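Local coordinates for protein maleate cis-trans isomerase (Pseudomonas putida, PDB 4FQ5) that probably catalyses the cis-trans isomerisation of the C2-C3 double bond of maleate to give fumarate, at residues D83-A88 with E120-V125; A106-G111 with E166-Y171; D214-S219 with A235-P240; K50-V55 with D257-V262; P134-A139 with W250-A255. The protein carries 1 engineered substitution. One frame throughout, in Å; residues are numbered along the deposited sequence.

Contact 1 (D83-A88 with E120-V125); sequences DSDRCA and ERLRNV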
# COMPACT_ATOMS: atom_id res chain seq x y z
N ASP A 83 -8.61 5.56 34.47
CA ASP A 83 -9.45 5.94 33.33
C ASP A 83 -9.77 4.78 32.38
O ASP A 83 -10.41 4.96 31.34
CB ASP A 83 -8.79 7.07 32.54
CG ASP A 83 -8.78 8.38 33.30
OD1 ASP A 83 -9.56 8.53 34.27
OD2 ASP A 83 -8.00 9.26 32.92
N SER A 84 -9.32 3.60 32.78
CA SER A 84 -9.41 2.37 32.01
C SER A 84 -10.83 2.02 31.57
O SER A 84 -11.08 1.77 30.38
CB SER A 84 -8.86 1.23 32.88
OG SER A 84 -8.27 0.23 32.09
N ASP A 85 -11.76 2.00 32.53
CA ASP A 85 -13.17 1.72 32.27
C ASP A 85 -13.79 2.69 31.27
O ASP A 85 -14.50 2.26 30.35
CB ASP A 85 -13.97 1.75 33.58
CG ASP A 85 -13.75 0.53 34.45
OD1 ASP A 85 -12.92 -0.33 34.11
OD2 ASP A 85 -14.43 0.44 35.49
N ARG A 86 -13.53 3.99 31.46
CA ARG A 86 -14.01 5.03 30.55
C ARG A 86 -13.56 4.74 29.11
O ARG A 86 -14.36 4.81 28.18
CB ARG A 86 -13.54 6.43 30.99
CG ARG A 86 -13.86 7.52 29.96
CD ARG A 86 -13.35 8.91 30.32
NE ARG A 86 -11.90 9.04 30.48
CZ ARG A 86 -11.00 9.12 29.49
NH1 ARG A 86 -9.71 9.25 29.78
NH2 ARG A 86 -11.37 9.06 28.21
N CYS A 87 -12.28 4.41 28.95
CA CYS A 87 -11.69 4.14 27.63
C CYS A 87 -12.33 2.93 26.95
O CYS A 87 -12.62 2.98 25.75
CB CYS A 87 -10.17 3.99 27.73
SG CYS A 87 -9.28 5.53 28.15
N ALA A 88 -12.56 1.85 27.71
CA ALA A 88 -13.23 0.66 27.18
C ALA A 88 -14.69 0.93 26.80
O ALA A 88 -15.19 0.37 25.82
CB ALA A 88 -13.13 -0.50 28.16
N GLU A 120 -10.14 -9.00 32.43
CA GLU A 120 -11.48 -9.45 32.83
C GLU A 120 -12.41 -8.28 33.15
O GLU A 120 -13.58 -8.30 32.76
CB GLU A 120 -11.40 -10.46 33.98
CG GLU A 120 -10.93 -11.84 33.53
CD GLU A 120 -10.33 -12.69 34.64
OE1 GLU A 120 -10.61 -13.90 34.67
OE2 GLU A 120 -9.57 -12.15 35.48
N ARG A 121 -11.88 -7.25 33.80
CA ARG A 121 -12.69 -6.07 34.15
C ARG A 121 -13.11 -5.30 32.90
O ARG A 121 -14.28 -4.95 32.75
CB ARG A 121 -11.96 -5.14 35.12
CG ARG A 121 -12.85 -4.06 35.73
CD ARG A 121 -12.08 -3.14 36.68
NE ARG A 121 -11.23 -2.19 35.96
CZ ARG A 121 -9.90 -2.23 35.89
NH1 ARG A 121 -9.20 -3.19 36.50
NH2 ARG A 121 -9.25 -1.31 35.20
N LEU A 122 -12.15 -5.06 32.00
CA LEU A 122 -12.43 -4.38 30.74
C LEU A 122 -13.41 -5.17 29.88
O LEU A 122 -14.31 -4.59 29.28
CB LEU A 122 -11.14 -4.10 29.95
CG LEU A 122 -10.11 -3.16 30.59
CD1 LEU A 122 -8.83 -3.16 29.77
CD2 LEU A 122 -10.64 -1.74 30.76
N ARG A 123 -13.26 -6.50 29.83
CA ARG A 123 -14.21 -7.34 29.10
C ARG A 123 -15.63 -7.17 29.66
O ARG A 123 -16.59 -7.03 28.88
CB ARG A 123 -13.79 -8.82 29.10
CG ARG A 123 -14.89 -9.75 28.60
CD ARG A 123 -14.38 -10.95 27.82
NE ARG A 123 -15.50 -11.70 27.25
CZ ARG A 123 -15.79 -11.80 25.95
NH1 ARG A 123 -15.03 -11.21 25.03
NH2 ARG A 123 -16.84 -12.51 25.56
N ASN A 124 -15.75 -7.16 30.99
CA ASN A 124 -17.04 -6.95 31.66
C ASN A 124 -17.66 -5.60 31.30
O ASN A 124 -18.85 -5.52 31.00
CB ASN A 124 -16.90 -7.05 33.18
CG ASN A 124 -16.67 -8.47 33.67
OD1 ASN A 124 -16.99 -9.44 32.98
ND2 ASN A 124 -16.14 -8.59 34.88
N VAL A 125 -16.84 -4.56 31.33
CA VAL A 125 -17.27 -3.22 30.93
C VAL A 125 -17.85 -3.23 29.51
O VAL A 125 -18.90 -2.64 29.27
CB VAL A 125 -16.12 -2.19 31.06
CG1 VAL A 125 -16.50 -0.85 30.45
CG2 VAL A 125 -15.72 -2.01 32.52
O HOH W 1 -6.98 -1.74 33.77
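D85 OD1 accepts a hydrogen bond of 3.1 Å from NE of R121, and the opposite charges make the pair a salt bridge between helix 84-92 and helix 114-128. The bond is fairly straight, 162° at the hydrogen. OD1 lies at the edge of the guanidinium, in its plane, while the donor comes to the syn side of the carboxylate; the two flat groups are nevertheless twisted 43° apart, and a single nitrogen does the gripping. The bend of the R121 chain at chi3 turns this edge toward the neighbouring helix. At the same edge S84 CB lies 3.5 Å from R121 NH2, which donates to a water at 2.7 Å. That water also bonds to S84 OG, so a second, water-mediated link runs beside the first. A leucine in place of R121 would probably leave the D85 carboxylate without its charged mate and the water without its arginine donor.

Methyl groups continue the interface. L122 CD2 nestles 3.4 Å from S84 OG and 3.8 Å from A88 CB. One turn on from R121, V125 forks between D85 and A88: its CG2 rests 3.6 Å from D85 OD1, whereas CG1 leans on the A88 methyl.

This is helix-helix packing, the axes approaching to 9.2 Å with a crossing angle of -44°. Y114 of the same helix is hydrogen-bonded through its OH to R121 NH1. On the sheet side, S84 and L122 both rest on Y101 of strand 98-101, A88 touches M99 of that strand, and L122 also reaches I135 of strand 135-137, so the helix pair covers that part of the parallel sheet.

Contact 2 (A106-G111 with E166-Y171); sequences AIMSMG and ELVVDY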
# COMPACT_ATOMS: atom_id res chain seq x y z
N ALA A 106 2.02 0.21 33.21
CA ALA A 106 0.85 0.63 33.98
C ALA A 106 0.15 -0.59 34.57
O ALA A 106 -0.28 -0.57 35.72
CB ALA A 106 -0.10 1.41 33.09
N ILE A 107 0.05 -1.65 33.77
CA ILE A 107 -0.52 -2.90 34.24
C ILE A 107 0.38 -3.56 35.29
O ILE A 107 -0.08 -3.87 36.39
CB ILE A 107 -0.80 -3.87 33.07
CG1 ILE A 107 -1.96 -3.36 32.18
CG2 ILE A 107 -1.06 -5.28 33.58
CD1 ILE A 107 -3.25 -3.05 32.91
N MET A 108 1.65 -3.74 34.96
CA MET A 108 2.58 -4.42 35.87
C MET A 108 2.79 -3.65 37.18
O MET A 108 2.95 -4.26 38.23
CB MET A 108 3.91 -4.76 35.16
CG MET A 108 3.76 -5.76 34.01
SD MET A 108 5.32 -6.44 33.41
CE MET A 108 4.77 -7.60 32.17
N SER A 109 2.76 -2.32 37.12
CA SER A 109 2.86 -1.44 38.30
C SER A 109 1.79 -1.68 39.37
O SER A 109 1.97 -1.28 40.52
CB SER A 109 2.73 0.03 37.87
OG SER A 109 3.98 0.54 37.47
N MET A 110 0.68 -2.30 38.98
CA MET A 110 -0.46 -2.46 39.88
C MET A 110 -0.37 -3.72 40.73
O MET A 110 -1.25 -3.99 41.53
CB MET A 110 -1.77 -2.44 39.09
CG MET A 110 -2.08 -1.10 38.43
SD MET A 110 -2.34 0.24 39.61
CE MET A 110 -3.82 -0.34 40.44
N GLY A 111 0.68 -4.51 40.54
CA GLY A 111 0.86 -5.73 41.33
C GLY A 111 0.68 -7.03 40.56
O GLY A 111 0.05 -7.06 39.50
N GLU A 166 12.51 -2.50 37.55
CA GLU A 166 12.60 -3.57 38.54
C GLU A 166 11.27 -4.28 38.70
O GLU A 166 11.21 -5.51 38.72
CB GLU A 166 13.01 -3.00 39.89
CG GLU A 166 14.16 -3.73 40.54
CD GLU A 166 15.49 -3.17 40.11
OE1 GLU A 166 15.89 -2.12 40.67
OE2 GLU A 166 16.15 -3.78 39.24
N LEU A 167 10.19 -3.50 38.82
CA LEU A 167 8.83 -4.04 38.91
C LEU A 167 8.51 -4.94 37.73
O LEU A 167 7.95 -6.02 37.90
CB LEU A 167 7.80 -2.91 39.01
CG LEU A 167 7.29 -2.39 40.36
CD1 LEU A 167 8.41 -2.10 41.36
CD2 LEU A 167 6.44 -1.16 40.15
N VAL A 168 8.86 -4.48 36.53
CA VAL A 168 8.57 -5.20 35.29
C VAL A 168 9.31 -6.54 35.27
O VAL A 168 8.69 -7.59 35.04
CB VAL A 168 8.92 -4.35 34.04
CG1 VAL A 168 8.86 -5.19 32.77
CG2 VAL A 168 7.96 -3.17 33.94
N VAL A 169 10.61 -6.49 35.54
CA VAL A 169 11.43 -7.70 35.60
C VAL A 169 10.89 -8.68 36.66
O VAL A 169 10.76 -9.87 36.39
CB VAL A 169 12.92 -7.35 35.85
CG1 VAL A 169 13.72 -8.58 36.26
CG2 VAL A 169 13.52 -6.72 34.59
N ASP A 170 10.53 -8.16 37.83
CA ASP A 170 9.94 -8.99 38.89
C ASP A 170 8.58 -9.58 38.49
O ASP A 170 8.27 -10.71 38.85
CB ASP A 170 9.84 -8.22 40.21
CG ASP A 170 11.19 -8.00 40.87
OD1 ASP A 170 12.23 -8.52 40.37
OD2 ASP A 170 11.23 -7.31 41.92
N TYR A 171 7.79 -8.80 37.74
CA TYR A 171 6.50 -9.28 37.23
C TYR A 171 6.70 -10.46 36.27
O TYR A 171 6.00 -11.49 36.36
CB TYR A 171 5.75 -8.14 36.52
CG TYR A 171 4.26 -8.37 36.32
CD1 TYR A 171 3.32 -7.75 37.14
CD2 TYR A 171 3.79 -9.20 35.29
CE1 TYR A 171 1.96 -7.95 36.96
CE2 TYR A 171 2.44 -9.41 35.10
CZ TYR A 171 1.53 -8.79 35.93
OH TYR A 171 0.19 -9.00 35.74
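M108 and V168 bring their CA atoms to 6.1 Å where the end of the short helix 104-108, running into a type I beta turn from M108 to G111, lies against helix 162-174. The contact is a worked example of a Met-aromatic pair, with M108 laid across the ring of Y171 and reinforced by a CH-pi interaction. M108 CG sits over one ring face, 3.6 Å from the centroid of Y171 and only 16° off the normal. Beyond CG the thioether chain is extended, which sets the sulfur near the CB-CG end of the ring: M108 SD is 4.2 Å from the Y171 centroid, an oblique position 39° off the normal. The Y171 side chain leaves its helix with CG anti to the backbone N (chi1 -162°), and this swings the ring across to the methionine.

The sulfur has a second apolar neighbour in V168, whose CG1 is 3.8 Å from M108 SD. At the more exposed margin L167 CD2 rests 4.0 Å from S109 OG. Helix 138-149 backs the pair, since I143 touches both M108 and Y171. M108 also neighbours L104, and V168 neighbours Y160, two residues that line the maleate pocket, so this packing forms a layer behind the binding site; the V168 side chain is about 7 Å from the bound maleic acid.

At the polar end of the ring a hydrogen bond joins Y171 OH and H115 ND1. At G111 the chain leaves helical geometry with positive phi, and its carbonyl turns to the ring edge, G111 O lying 3.3 Å from Y171 CE1.

Contact 3 (D214-S219 with A235-P240); sequences DAIVIS and AQTRKP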
# COMPACT_ATOMS: atom_id res chain seq x y z
N ASP A 214 16.81 -16.96 25.65
CA ASP A 214 16.01 -17.59 24.59
C ASP A 214 15.37 -16.57 23.63
O ASP A 214 15.18 -16.86 22.45
CB ASP A 214 14.93 -18.50 25.18
CG ASP A 214 15.51 -19.71 25.89
OD1 ASP A 214 16.64 -20.14 25.57
OD2 ASP A 214 14.80 -20.25 26.77
N ALA A 215 15.01 -15.40 24.16
CA ALA A 215 14.42 -14.34 23.36
C ALA A 215 14.83 -12.99 23.92
O ALA A 215 15.16 -12.88 25.10
CB ALA A 215 12.90 -14.48 23.30
N ILE A 216 14.81 -11.97 23.07
CA ILE A 216 15.18 -10.62 23.45
C ILE A 216 13.95 -9.74 23.35
O ILE A 216 13.27 -9.71 22.31
CB ILE A 216 16.32 -10.07 22.56
CG1 ILE A 216 17.60 -10.90 22.74
CG2 ILE A 216 16.60 -8.61 22.87
CD1 ILE A 216 18.59 -10.79 21.60
N VAL A 217 13.65 -9.04 24.44
CA VAL A 217 12.58 -8.05 24.46
C VAL A 217 13.25 -6.71 24.19
O VAL A 217 13.85 -6.11 25.09
CB VAL A 217 11.81 -8.04 25.79
CG1 VAL A 217 10.75 -6.95 25.79
CG2 VAL A 217 11.18 -9.40 26.06
N ILE A 218 13.17 -6.27 22.94
CA ILE A 218 13.84 -5.05 22.48
C ILE A 218 13.21 -3.79 23.08
O ILE A 218 13.87 -2.76 23.21
CB ILE A 218 13.89 -4.98 20.92
CG1 ILE A 218 14.81 -3.85 20.45
CG2 ILE A 218 12.49 -4.85 20.32
CD1 ILE A 218 15.28 -3.99 19.01
N SER A 219 11.92 -3.87 23.42
CA SER A 219 11.25 -2.82 24.17
C SER A 219 10.09 -3.41 24.96
O SER A 219 9.18 -4.01 24.37
CB SER A 219 10.72 -1.71 23.25
OG SER A 219 10.13 -0.67 24.02
N ALA A 235 19.10 -10.60 13.16
CA ALA A 235 20.23 -10.99 12.31
C ALA A 235 21.54 -10.98 13.10
O ALA A 235 22.34 -11.91 12.99
CB ALA A 235 20.33 -10.08 11.10
N GLN A 236 21.72 -9.94 13.91
CA GLN A 236 22.95 -9.76 14.69
C GLN A 236 23.09 -10.77 15.84
O GLN A 236 24.20 -11.23 16.11
CB GLN A 236 23.02 -8.34 15.26
CG GLN A 236 23.35 -7.29 14.22
CD GLN A 236 22.89 -5.90 14.64
OE1 GLN A 236 22.90 -4.97 13.83
NE2 GLN A 236 22.49 -5.75 15.90
N THR A 237 21.98 -11.10 16.49
CA THR A 237 22.01 -11.93 17.70
C THR A 237 21.66 -13.40 17.44
O THR A 237 22.04 -14.27 18.22
CB THR A 237 21.07 -11.39 18.80
OG1 THR A 237 19.70 -11.52 18.37
CG2 THR A 237 21.37 -9.93 19.12
N ARG A 238 20.93 -13.65 16.35
CA ARG A 238 20.34 -14.96 16.03
C ARG A 238 19.37 -15.48 17.10
O ARG A 238 19.15 -16.69 17.23
CB ARG A 238 21.41 -16.00 15.67
CG ARG A 238 20.93 -17.04 14.66
CD ARG A 238 21.43 -16.74 13.25
NE ARG A 238 22.41 -17.74 12.82
CZ ARG A 238 23.33 -17.54 11.88
NH1 ARG A 238 23.42 -16.38 11.23
NH2 ARG A 238 24.17 -18.52 11.57
N LYS A 239 18.79 -14.54 17.85
CA LYS A 239 17.73 -14.85 18.80
C LYS A 239 16.41 -14.22 18.35
O LYS A 239 16.41 -13.19 17.67
CB LYS A 239 18.11 -14.35 20.21
CG LYS A 239 18.64 -15.43 21.16
CD LYS A 239 19.85 -16.18 20.64
CE LYS A 239 20.64 -16.85 21.76
NZ LYS A 239 19.98 -18.05 22.33
N PRO A 240 15.27 -14.84 18.72
CA PRO A 240 13.99 -14.19 18.49
C PRO A 240 13.94 -12.85 19.22
O PRO A 240 14.40 -12.74 20.37
CB PRO A 240 12.98 -15.17 19.10
CG PRO A 240 13.66 -16.49 19.06
CD PRO A 240 15.12 -16.21 19.25
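The beta-alpha-beta unit of strand 215-217, helix 230-237 and strand 241-243 comes together here, where I216 meets P240 just ahead of the second strand. I216 N donates to P240 O at 2.8 Å, with 165° at the hydrogen and the donor lying nearly along the C=O axis. The same oxygen takes a CA-H...O contact from A215 CA at 3.4 Å, so one carbonyl faces two consecutive residues of the strand. On the other side of the proline, its ring atom P240 CD abuts D214 O at 3.3 Å.

The side chains of I216 and T237 meet tip to tip, I216 CD1 lying 3.5 Å from T237 OG1, and the isoleucine methyl also touches K239 CB. T237 OG1 accepts from K239 N at 3.2 Å, which makes an ST turn where the helix ends, and it bonds to V233 O one turn back. R238, with positive phi, completes the change of direction. The lysine's charged end leaves the interface for V213 O.

Further along, backbone bonds pair I216 with I242 of strand 241-243, while A215 and V217 pair with A155 of strand 153-158. Helix 201-206 covers I216 through I205, and R238 of the third subunit packs on P240.

Contact 4 (K50-V55 with D257-V262); sequences KARELV and DLPTRV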
# COMPACT_ATOMS: atom_id res chain seq x y z
N LYS A 50 -0.55 -3.04 8.33
CA LYS A 50 -0.40 -2.59 6.94
C LYS A 50 0.47 -3.57 6.16
O LYS A 50 0.15 -3.93 5.01
CB LYS A 50 0.27 -1.21 6.90
CG LYS A 50 -0.31 -0.23 5.90
CD LYS A 50 -1.13 0.85 6.61
CE LYS A 50 -2.34 0.27 7.32
NZ LYS A 50 -2.56 0.91 8.65
N ALA A 51 1.58 -3.99 6.77
CA ALA A 51 2.43 -5.04 6.21
C ALA A 51 1.66 -6.35 6.04
O ALA A 51 1.82 -7.04 5.03
CB ALA A 51 3.69 -5.24 7.05
N ARG A 52 0.81 -6.68 7.02
CA ARG A 52 0.01 -7.90 6.94
C ARG A 52 -0.94 -7.89 5.73
O ARG A 52 -1.20 -8.94 5.13
CB ARG A 52 -0.78 -8.15 8.23
CG ARG A 52 -1.39 -9.55 8.30
CD ARG A 52 -2.36 -9.70 9.46
NE ARG A 52 -2.83 -11.09 9.56
CZ ARG A 52 -3.90 -11.58 8.95
NH1 ARG A 52 -4.65 -10.80 8.16
NH2 ARG A 52 -4.23 -12.86 9.12
N GLU A 53 -1.44 -6.71 5.39
CA GLU A 53 -2.35 -6.54 4.25
C GLU A 53 -1.71 -6.91 2.91
O GLU A 53 -2.41 -7.22 1.95
CB GLU A 53 -2.95 -5.13 4.23
CG GLU A 53 -3.91 -4.87 5.40
CD GLU A 53 -4.50 -3.47 5.42
OE1 GLU A 53 -4.18 -2.65 4.52
OE2 GLU A 53 -5.29 -3.17 6.35
N LEU A 54 -0.38 -6.89 2.85
CA LEU A 54 0.36 -7.33 1.66
C LEU A 54 0.29 -8.85 1.50
O LEU A 54 0.52 -9.39 0.41
CB LEU A 54 1.82 -6.90 1.74
CG LEU A 54 2.09 -5.40 1.78
CD1 LEU A 54 3.58 -5.17 1.91
CD2 LEU A 54 1.54 -4.70 0.54
N VAL A 55 -0.04 -9.52 2.59
CA VAL A 55 0.17 -10.95 2.71
C VAL A 55 -1.12 -11.73 2.94
O VAL A 55 -1.18 -12.93 2.68
CB VAL A 55 1.26 -11.17 3.79
CG1 VAL A 55 0.96 -12.35 4.70
CG2 VAL A 55 2.63 -11.27 3.14
N ASP A 257 -8.66 -15.24 15.78
CA ASP A 257 -8.49 -16.49 15.03
C ASP A 257 -7.88 -16.27 13.64
O ASP A 257 -8.25 -16.94 12.67
CB ASP A 257 -9.84 -17.23 14.94
CG ASP A 257 -9.68 -18.71 14.69
OD1 ASP A 257 -8.71 -19.32 15.21
OD2 ASP A 257 -10.53 -19.27 13.97
N LEU A 258 -6.95 -15.33 13.54
CA LEU A 258 -6.30 -15.01 12.27
C LEU A 258 -4.83 -15.43 12.27
O LEU A 258 -4.17 -15.34 13.31
CB LEU A 258 -6.41 -13.51 11.97
CG LEU A 258 -7.81 -12.91 11.82
CD1 LEU A 258 -7.71 -11.39 11.87
CD2 LEU A 258 -8.49 -13.38 10.54
N PRO A 259 -4.31 -15.88 11.10
CA PRO A 259 -2.88 -16.16 10.93
C PRO A 259 -2.02 -14.97 11.37
O PRO A 259 -2.43 -13.83 11.21
CB PRO A 259 -2.75 -16.37 9.42
CG PRO A 259 -4.08 -16.90 9.01
CD PRO A 259 -5.08 -16.19 9.89
N THR A 260 -0.85 -15.26 11.91
CA THR A 260 -0.01 -14.25 12.56
C THR A 260 1.28 -13.98 11.79
O THR A 260 2.30 -13.64 12.39
CB THR A 260 0.33 -14.67 14.00
OG1 THR A 260 1.01 -15.94 13.99
CG2 THR A 260 -0.94 -14.80 14.84
N ARG A 261 1.22 -14.13 10.48
CA ARG A 261 2.38 -13.85 9.64
C ARG A 261 2.36 -12.39 9.20
O ARG A 261 1.50 -11.96 8.42
CB ARG A 261 2.42 -14.79 8.44
CG ARG A 261 3.73 -14.76 7.69
CD ARG A 261 3.77 -15.81 6.59
NE ARG A 261 4.15 -15.12 5.38
CZ ARG A 261 3.38 -14.97 4.31
NH1 ARG A 261 2.17 -15.51 4.25
NH2 ARG A 261 3.85 -14.28 3.29
N VAL A 262 3.32 -11.63 9.72
CA VAL A 262 3.45 -10.21 9.41
C VAL A 262 4.88 -9.89 8.98
O VAL A 262 5.81 -10.03 9.78
CB VAL A 262 3.07 -9.32 10.61
CG1 VAL A 262 3.30 -7.85 10.29
CG2 VAL A 262 1.62 -9.55 11.03
O HOH W 2 0.48 -14.70 1.41
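R52, near the end of helix 41-52, reaches the P259 carbonyl in the loop that follows helix 244-255, a helix finished by a Schellman motif with D257 as its C-prime residue. In this tight part the guanidinium grips one oxygen side-on: R52 NE donates a hydrogen bond to P259 O at 3.2 Å, and R52 NH2 another at 2.9 Å, the straighter of the two with 155° at the hydrogen. P259 O lies close to the guanidinium plane, and both donors come to it from the same face of the carbonyl. An R52 chain extended from CG to NE, with CG anti to the backbone N (chi1 -168°), spans the distance. Along its aliphatic part R52 CB packs 3.9 Å from V262 CG2. A51 CB meets V262 CG1 at 4.2 Å; near the tip, P259 CD is 3.5 Å from R52 NH2. The remaining nitrogen, NH1, forms a salt bridge with E58. A leucine at R52 would probably leave the P259 oxygen without both of these donors and E58 without its partner, setting the loop freer to shift.

The other side is looser and partly exposed. There V55 lies across R261 at about a right angle, with CG1 over one face of the guanidinium and 3.6 Å from R261 CZ. N228 of the third subunit packs on V55, so this margin borders the subunit interface. A water in the plane of the R261 guanidinium bridges the two residues, donating to V55 O at 2.7 Å and accepting only a weak bond from R261 NH1.

Contact 5 (P134-A139 with W250-A255); sequences PIITSA and WAMLTA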
# COMPACT_ATOMS: atom_id res chain seq x y z
N PRO A 134 -12.96 -9.18 22.73
CA PRO A 134 -11.70 -9.70 23.28
C PRO A 134 -10.77 -8.56 23.68
O PRO A 134 -10.60 -7.59 22.93
CB PRO A 134 -11.11 -10.54 22.13
CG PRO A 134 -11.96 -10.26 20.93
CD PRO A 134 -13.28 -9.75 21.41
N ILE A 135 -10.22 -8.68 24.88
CA ILE A 135 -9.37 -7.66 25.47
C ILE A 135 -7.95 -8.19 25.52
O ILE A 135 -7.72 -9.33 25.95
CB ILE A 135 -9.83 -7.29 26.90
CG1 ILE A 135 -11.33 -6.92 26.93
CG2 ILE A 135 -8.95 -6.21 27.51
CD1 ILE A 135 -11.68 -5.57 26.32
N ILE A 136 -7.00 -7.38 25.06
CA ILE A 136 -5.58 -7.71 25.15
C ILE A 136 -4.92 -6.59 25.94
O ILE A 136 -5.25 -5.42 25.75
CB ILE A 136 -4.92 -7.88 23.75
CG1 ILE A 136 -5.26 -9.24 23.14
CG2 ILE A 136 -3.40 -7.84 23.84
CD1 ILE A 136 -6.58 -9.31 22.41
N THR A 137 -4.05 -6.94 26.88
CA THR A 137 -3.13 -5.96 27.45
C THR A 137 -1.74 -6.27 26.91
O THR A 137 -1.41 -7.43 26.68
CB THR A 137 -3.12 -5.97 29.00
OG1 THR A 137 -2.52 -7.18 29.47
CG2 THR A 137 -4.55 -5.84 29.56
N SER A 138 -0.94 -5.22 26.71
CA SER A 138 0.47 -5.34 26.33
C SER A 138 1.24 -6.25 27.27
O SER A 138 2.07 -7.06 26.83
CB SER A 138 1.13 -3.97 26.37
OG SER A 138 0.62 -3.16 25.34
N ALA A 139 0.99 -6.09 28.56
CA ALA A 139 1.66 -6.86 29.60
C ALA A 139 1.38 -8.35 29.42
O ALA A 139 2.31 -9.15 29.39
CB ALA A 139 1.25 -6.39 30.98
N TRP A 250 0.40 -9.68 17.79
CA TRP A 250 0.31 -11.13 17.80
C TRP A 250 -0.91 -11.58 18.57
O TRP A 250 -1.70 -12.39 18.08
CB TRP A 250 1.58 -11.76 18.34
CG TRP A 250 1.45 -13.24 18.51
CD1 TRP A 250 1.62 -14.23 17.54
CD2 TRP A 250 1.07 -13.97 19.73
NE1 TRP A 250 1.39 -15.48 18.07
CE2 TRP A 250 1.05 -15.39 19.37
CE3 TRP A 250 0.77 -13.60 21.03
CZ2 TRP A 250 0.74 -16.38 20.30
CZ3 TRP A 250 0.44 -14.60 21.96
CH2 TRP A 250 0.43 -15.96 21.59
N ALA A 251 -1.09 -11.03 19.77
CA ALA A 251 -2.22 -11.41 20.63
C ALA A 251 -3.58 -11.00 20.07
O ALA A 251 -4.54 -11.75 20.15
CB ALA A 251 -2.03 -10.89 22.05
N MET A 252 -3.65 -9.81 19.48
CA MET A 252 -4.87 -9.35 18.81
C MET A 252 -5.26 -10.27 17.65
O MET A 252 -6.42 -10.70 17.55
CB MET A 252 -4.71 -7.92 18.30
CG MET A 252 -4.82 -6.84 19.36
SD MET A 252 -4.39 -5.23 18.65
CE MET A 252 -5.04 -4.16 19.92
N LEU A 253 -4.29 -10.57 16.79
CA LEU A 253 -4.51 -11.49 15.67
C LEU A 253 -4.98 -12.87 16.15
O LEU A 253 -5.96 -13.42 15.63
CB LEU A 253 -3.24 -11.63 14.84
CG LEU A 253 -3.01 -10.89 13.50
CD1 LEU A 253 -4.03 -9.82 13.13
CD2 LEU A 253 -1.58 -10.36 13.45
N THR A 254 -4.30 -13.42 17.16
CA THR A 254 -4.67 -14.74 17.68
C THR A 254 -6.08 -14.73 18.30
O THR A 254 -6.83 -15.70 18.17
CB THR A 254 -3.65 -15.29 18.70
OG1 THR A 254 -3.56 -14.40 19.82
CG2 THR A 254 -2.28 -15.44 18.08
N ALA A 255 -6.43 -13.62 18.96
CA ALA A 255 -7.74 -13.50 19.59
C ALA A 255 -8.85 -13.46 18.55
O ALA A 255 -10.00 -13.79 18.84
CB ALA A 255 -7.80 -12.27 20.49
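I136 overlaps the face of helix 244-255 formed by A251 and A255, two small residues one turn apart. Both branches of the isoleucine straddle the first alanine, A251 CB lying 3.8 Å from I136 CG1 and equally far from CG2. With chi1 at -78° and chi2 at 84°, the terminal methyl is carried on toward the next turn, so that I136 CD1 rests 3.7 Å from A255 CB. M252 borders the same methyl, its CG 4.3 Å from I136 CD1. At the more exposed end P134 CB adds a contact of 4.1 Å with A255 CB.

Apolar side chains carry the contact, and the small alanines are consistent with an approach of 8.7 Å between the axes of strand and helix, their directions nearly antiparallel at 161°. Within the helix, A251 O is gripped twice, by A255 N and by T254 OG1, the latter at 2.8 Å.

The strand belongs to the sheet of strands 59-67, 27-35, 98-101 and 135-137, where I136 pairs with M99 and Y101, whereas the helix follows strand 241-243 of the other sheet. Helix 138-149, which T137 caps, fills in beside them: its A141 touches both I136 and A251, joining the two halves of the fold.

Overall arrangement
From the N terminus, contact 4 opens first, at 50-55, and closes last, at 257-262, tying helix 41-52 to the loop after helix 244-255; the other four nest inside it. Contact 1 makes a short closure, 83-88 to 120-125, but contact 2 begins within it at 106-111 and ends at 166-171, so the two cross. Contact 2 likewise crosses contact 5, which runs from 134-139 to 250-255 and encloses contact 3. Contacts 1 and 3, in series, lie on opposite sides of the chain's centre: contact 1 packs helices on the first sheet, contact 3 lies within the beta-alpha-beta unit of the second. Contacts 2 and 5 tie the halves together.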